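Local coordinates for uncharacterized protein (Mycobacterium vanbaalenii PYR-1, PDB 4XU6) that binds diacylglycerol as a homotrimeric membrane protein of the INSIG family, each subunit built around six transmembrane helices, at residues Thr29-Tyr34 against Phe148-Asp153; Val138-Val143 against Phe158-Phe163. One frame throughout, in Å; residues are numbered along the deposited sequence.

Contact 1 of 2, residues Thr29-Tyr34 against Phe148-Asp153. With TDA (N-tridecanoic acid), chain E.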
# COMPACT_ATOMS: atom_id res chain seq x y z
N THR A 29 8.07 -19.22 -1.47
CA THR A 29 9.08 -18.25 -1.87
C THR A 29 10.42 -18.56 -1.21
O THR A 29 11.42 -17.91 -1.52
CB THR A 29 8.71 -16.81 -1.46
OG1 THR A 29 8.47 -16.77 -0.05
CG2 THR A 29 7.47 -16.34 -2.20
N GLY A 30 10.45 -19.52 -0.29
CA GLY A 30 11.68 -19.85 0.41
C GLY A 30 12.01 -18.93 1.58
O GLY A 30 13.15 -18.91 2.07
N THR A 31 11.03 -18.15 2.03
CA THR A 31 11.22 -17.30 3.20
C THR A 31 11.47 -18.19 4.42
O THR A 31 12.31 -17.88 5.26
CB THR A 31 9.97 -16.42 3.47
OG1 THR A 31 9.69 -15.60 2.32
CG2 THR A 31 10.19 -15.51 4.70
N THR A 32 10.72 -19.28 4.50
CA THR A 32 10.90 -20.26 5.57
C THR A 32 10.95 -21.65 4.97
O THR A 32 10.53 -21.85 3.81
CB THR A 32 9.74 -20.24 6.60
OG1 THR A 32 8.49 -20.48 5.93
CG2 THR A 32 9.68 -18.89 7.34
N VAL A 33 11.46 -22.60 5.75
CA VAL A 33 11.50 -24.02 5.35
C VAL A 33 11.16 -24.84 6.58
O VAL A 33 11.76 -24.62 7.63
CB VAL A 33 12.92 -24.45 4.92
CG1 VAL A 33 12.94 -25.94 4.55
CG2 VAL A 33 13.43 -23.61 3.77
N TYR A 34 10.23 -25.78 6.48
CA TYR A 34 9.93 -26.66 7.61
C TYR A 34 10.85 -27.88 7.67
O TYR A 34 11.29 -28.39 6.64
CB TYR A 34 8.47 -27.11 7.59
CG TYR A 34 7.50 -26.05 8.04
CD1 TYR A 34 7.32 -25.77 9.39
CD2 TYR A 34 6.74 -25.33 7.12
CE1 TYR A 34 6.43 -24.81 9.81
CE2 TYR A 34 5.84 -24.35 7.53
CZ TYR A 34 5.69 -24.10 8.89
OH TYR A 34 4.80 -23.14 9.33
N PHE A 148 11.56 -25.46 12.20
CA PHE A 148 11.66 -24.82 10.90
C PHE A 148 12.79 -23.81 10.94
O PHE A 148 13.39 -23.59 11.99
CB PHE A 148 10.32 -24.18 10.47
CG PHE A 148 9.94 -22.93 11.25
CD1 PHE A 148 9.42 -23.02 12.53
CD2 PHE A 148 10.05 -21.67 10.66
CE1 PHE A 148 9.05 -21.87 13.24
CE2 PHE A 148 9.68 -20.51 11.35
CZ PHE A 148 9.18 -20.62 12.65
N ALA A 149 13.11 -23.21 9.80
CA ALA A 149 14.14 -22.18 9.78
C ALA A 149 13.75 -21.06 8.82
O ALA A 149 12.98 -21.29 7.88
CB ALA A 149 15.49 -22.76 9.40
N TYR A 150 14.30 -19.87 9.04
CA TYR A 150 14.15 -18.78 8.08
C TYR A 150 15.28 -18.82 7.06
O TYR A 150 16.34 -19.39 7.32
CB TYR A 150 14.10 -17.42 8.79
CG TYR A 150 12.71 -17.08 9.29
CD1 TYR A 150 12.24 -17.60 10.49
CD2 TYR A 150 11.87 -16.25 8.56
CE1 TYR A 150 10.95 -17.31 10.94
CE2 TYR A 150 10.60 -15.95 9.00
CZ TYR A 150 10.14 -16.48 10.19
OH TYR A 150 8.87 -16.19 10.63
N HIS A 151 15.03 -18.24 5.89
CA HIS A 151 16.07 -18.02 4.90
C HIS A 151 17.20 -17.24 5.57
O HIS A 151 16.94 -16.40 6.43
CB HIS A 151 15.50 -17.22 3.73
CG HIS A 151 16.40 -17.15 2.54
ND1 HIS A 151 17.38 -16.19 2.41
CD2 HIS A 151 16.48 -17.92 1.44
CE1 HIS A 151 18.02 -16.37 1.26
NE2 HIS A 151 17.49 -17.42 0.66
N PRO A 152 18.46 -17.55 5.22
CA PRO A 152 19.61 -16.93 5.90
C PRO A 152 19.65 -15.41 5.76
O PRO A 152 20.28 -14.74 6.57
CB PRO A 152 20.82 -17.56 5.21
CG PRO A 152 20.32 -18.87 4.70
CD PRO A 152 18.88 -18.63 4.30
N ASP A 153 18.99 -14.86 4.74
CA ASP A 153 18.94 -13.41 4.60
C ASP A 153 17.72 -12.79 5.29
O ASP A 153 17.47 -11.59 5.16
CB ASP A 153 19.05 -12.99 3.13
CG ASP A 153 20.45 -13.22 2.57
OD1 ASP A 153 21.41 -13.20 3.37
OD2 ASP A 153 20.58 -13.43 1.34
O21 TDA E . 5.98 -15.85 9.73
O22 TDA E . 5.95 -17.99 10.66
C21 TDA E . 5.37 -16.91 10.53
C22 TDA E . 4.01 -16.71 11.15
C23 TDA E . 3.61 -15.24 11.16
C24 TDA E . 2.16 -15.06 11.63
C25 TDA E . 1.79 -13.58 11.75
C26 TDA E . 0.35 -13.38 12.19
C27 TDA E . -0.57 -13.83 11.06
C28 TDA E . -2.03 -13.63 11.40
C29 TDA E . -2.89 -14.24 10.30
C30 TDA E . -4.34 -13.98 10.63
C31 TDA E . -4.64 -12.50 10.54
C32 TDA E . -6.14 -12.23 10.69
C33 TDA E . -6.39 -10.81 11.17
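One face of the Y150 ring carries the methyl of T32: CG2 stands 3.6 Å from the ring centroid and 17° off the ring normal, a CH-pi contact displaced slightly toward the CE2-CD2 rim. At the ring edge, near its plane, lies O21 of the bound tridecanoic acid of chain E, hydrogen-bonded to Y150 OH at 3.0 Å. T32 CG2 sits anti to the carbonyl carbon, beside the backbone N, on the same side of the sheet as the tyrosine, and the two side chains run side by side. Y34 and F148 also point the same way from that face. Their planes meet obliquely, at 45°, and the closest side-chain touch is Y34 CD1 to F148 CB at 3.6 Å. H151 presents its ring edge to G30 O, while P152 CD lies over one of its faces.

Beneath these rings a two-stranded antiparallel ribbon supplies the register. V33 and A149 form the hydrogen-bonded pair, with V33 N to A149 O and A149 N to V33 O both 2.9 Å. T32-Y150 and Y34-F148 are the non-hydrogen-bonded pairs that flank it. A third bond, H151 N to T31 O at 2.8 Å, is straight at its hydrogen (165°), although the donor stands above the carbonyl plane. G30, with positive phi, ends helix 5-29 in a Schellman motif and starts the turn into strand 32-34.

Y150 belongs to the experimentally established diacylglycerol site, and its hydroxyl also hydrogen-bonds E139 of helix 122-144. T32 packs on H26, another residue of that site, and Y34 OH bonds D23, both on helix 5-29; F148 reaches E139, L142 and V143, so the ribbon bridges helices 5-29 and 122-144.

Contact 2 of 2, residues Val138-Val143 against Phe158-Phe163. With TDA (N-tridecanoic acid), chain E; TDA (N-tridecanoic acid), chain F.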
# COMPACT_ATOMS: atom_id res chain seq x y z
N VAL A 138 7.80 -17.28 20.49
CA VAL A 138 7.42 -18.64 20.13
C VAL A 138 8.19 -19.13 18.90
O VAL A 138 8.70 -20.24 18.88
CB VAL A 138 5.90 -18.76 19.87
CG1 VAL A 138 5.55 -20.09 19.23
CG2 VAL A 138 5.12 -18.57 21.18
N GLU A 139 8.30 -18.28 17.88
CA GLU A 139 9.04 -18.65 16.68
C GLU A 139 10.52 -18.88 16.95
O GLU A 139 11.11 -19.82 16.42
CB GLU A 139 8.86 -17.58 15.58
CG GLU A 139 7.42 -17.50 15.06
CD GLU A 139 7.34 -17.01 13.63
OE1 GLU A 139 8.28 -17.27 12.85
OE2 GLU A 139 6.34 -16.35 13.29
N ILE A 140 11.11 -18.03 17.78
CA ILE A 140 12.53 -18.19 18.11
C ILE A 140 12.78 -19.54 18.80
O ILE A 140 13.75 -20.23 18.49
CB ILE A 140 13.03 -17.01 18.98
CG1 ILE A 140 13.19 -15.74 18.13
CG2 ILE A 140 14.36 -17.36 19.66
CD1 ILE A 140 13.20 -14.44 18.95
N ALA A 141 11.88 -19.91 19.71
CA ALA A 141 11.99 -21.20 20.39
C ALA A 141 11.83 -22.37 19.41
O ALA A 141 12.58 -23.35 19.49
CB ALA A 141 10.95 -21.31 21.50
N LEU A 142 10.85 -22.28 18.52
CA LEU A 142 10.62 -23.33 17.52
C LEU A 142 11.80 -23.49 16.58
O LEU A 142 12.17 -24.61 16.21
CB LEU A 142 9.32 -23.06 16.74
CG LEU A 142 8.01 -23.31 17.50
CD1 LEU A 142 6.83 -22.75 16.73
CD2 LEU A 142 7.79 -24.79 17.77
N VAL A 143 12.40 -22.38 16.18
CA VAL A 143 13.59 -22.41 15.33
C VAL A 143 14.79 -23.03 16.06
O VAL A 143 15.53 -23.83 15.48
CB VAL A 143 13.93 -21.01 14.78
CG1 VAL A 143 15.32 -20.99 14.18
CG2 VAL A 143 12.88 -20.58 13.74
N PHE A 158 17.49 -13.23 16.27
CA PHE A 158 17.73 -14.51 16.94
C PHE A 158 17.23 -15.71 16.14
O PHE A 158 16.60 -16.62 16.71
CB PHE A 158 17.09 -14.53 18.33
CG PHE A 158 17.52 -13.38 19.20
CD1 PHE A 158 18.81 -13.32 19.70
CD2 PHE A 158 16.62 -12.38 19.53
CE1 PHE A 158 19.21 -12.27 20.52
CE2 PHE A 158 17.00 -11.32 20.34
CZ PHE A 158 18.30 -11.26 20.83
N GLY A 159 17.47 -15.70 14.84
CA GLY A 159 17.08 -16.82 14.00
C GLY A 159 15.79 -16.60 13.22
O GLY A 159 15.47 -17.37 12.32
N VAL A 160 15.04 -15.55 13.57
CA VAL A 160 13.80 -15.25 12.85
C VAL A 160 13.82 -13.84 12.22
O VAL A 160 14.74 -13.06 12.45
CB VAL A 160 12.54 -15.42 13.73
CG1 VAL A 160 12.53 -16.79 14.41
CG2 VAL A 160 12.42 -14.30 14.78
N ALA A 161 12.81 -13.52 11.42
CA ALA A 161 12.81 -12.25 10.70
C ALA A 161 12.42 -11.08 11.59
O ALA A 161 11.43 -11.15 12.32
CB ALA A 161 11.91 -12.32 9.48
N PRO A 162 13.20 -9.99 11.54
CA PRO A 162 12.83 -8.77 12.28
C PRO A 162 11.44 -8.25 11.90
O PRO A 162 10.77 -7.67 12.76
CB PRO A 162 13.92 -7.77 11.86
CG PRO A 162 15.14 -8.66 11.61
CD PRO A 162 14.55 -9.91 10.96
N PHE A 163 10.99 -8.48 10.66
CA PHE A 163 9.66 -8.03 10.25
C PHE A 163 8.51 -8.67 11.03
O PHE A 163 7.39 -8.18 10.99
CB PHE A 163 9.43 -8.13 8.72
CG PHE A 163 9.39 -9.55 8.17
CD1 PHE A 163 8.36 -10.43 8.51
CD2 PHE A 163 10.35 -9.97 7.26
CE1 PHE A 163 8.32 -11.73 7.98
CE2 PHE A 163 10.32 -11.26 6.72
CZ PHE A 163 9.30 -12.14 7.08
O21 TDA E . 5.98 -15.85 9.73
O22 TDA E . 5.95 -17.99 10.66
C21 TDA E . 5.37 -16.91 10.53
C22 TDA E . 4.01 -16.71 11.15
C23 TDA E . 3.61 -15.24 11.16
C24 TDA E . 2.16 -15.06 11.63
C25 TDA E . 1.79 -13.58 11.75
C26 TDA E . 0.35 -13.38 12.19
C27 TDA E . -0.57 -13.83 11.06
C28 TDA E . -2.03 -13.63 11.40
C29 TDA E . -2.89 -14.24 10.30
C30 TDA E . -4.34 -13.98 10.63
C31 TDA E . -4.64 -12.50 10.54
C32 TDA E . -6.14 -12.23 10.69
C33 TDA E . -6.39 -10.81 11.17
C21 TDA F . 5.17 -20.68 14.08
C22 TDA F . 4.51 -20.33 15.39
C23 TDA F . 3.45 -19.25 15.22
C24 TDA F . 2.90 -18.83 16.58
C25 TDA F . 1.87 -17.71 16.46
C26 TDA F . 1.64 -17.02 17.80
C27 TDA F . 1.31 -18.04 18.89
C28 TDA F . 1.27 -17.38 20.26
C29 TDA F . -0.07 -17.67 20.93
C30 TDA F . -0.26 -19.17 21.11
C31 TDA F . -1.74 -19.48 21.32
C32 TDA F . -2.34 -18.55 22.37
C33 TDA F . -3.67 -19.10 22.89
O HOH W 1 16.10 -19.22 17.35
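I140 meets V160 and F158 with successive atoms of its side chain. From CB, CG1 extends anti to the carbonyl carbon (chi1 -74°) and touches V160 CG2 at 3.7 Å, the two side chains crossing at about a right angle. The other branch, CG2, lies 3.8 Å from F158 O. At the tip, CD1 reaches F158 CB at 3.9 Å and also borders CD2 of that ring, approaching it obliquely. V160 CG1 serves the next turn of the helix as well as this one, lying 3.9 Å from V143 CG2 and equally near E139 CB. G159 passes close to V143 with its backbone; its phi of 99° would press a side chain against the preceding carbonyl oxygen.

No direct hydrogen bond joins 138-143 to 158-163. A water instead donates to I140 O and to F158 O, at 2.8 and 2.7 Å, linking the two backbones beside the apolar packing. E139 directs its carboxyl group to the lipid pocket, where OE1 is hydrogen-bonded to Y150 OH and OE2 to Y168 OH. E139 OE2 also lies over the face of the chain E tridecanoic acid's carboxyl group, 3.0 Å from C21, and two acids this close would probably not both be charged.

From the N terminus, helix 5-29 leads into strand 32-34, the first half of contact 1, whose partner follows only after four more transmembrane helices; contact 1 therefore closes a loop of 113 residues. Contact 2 begins inside that loop, on helix 122-144, and ends beyond strand 148-150, closing a short loop of 14 residues just before helix 164-184. Their segments thus alternate along the chain, so the two contacts cross and neither nests in the other. With centres 11 Å apart, they meet where F148 O packs on V143 CG2 and Y150 CD1 on V160 CA. Together they tie helices 5-29 and 122-144 to the loop preceding the last helix, around the head of the chain E lipid.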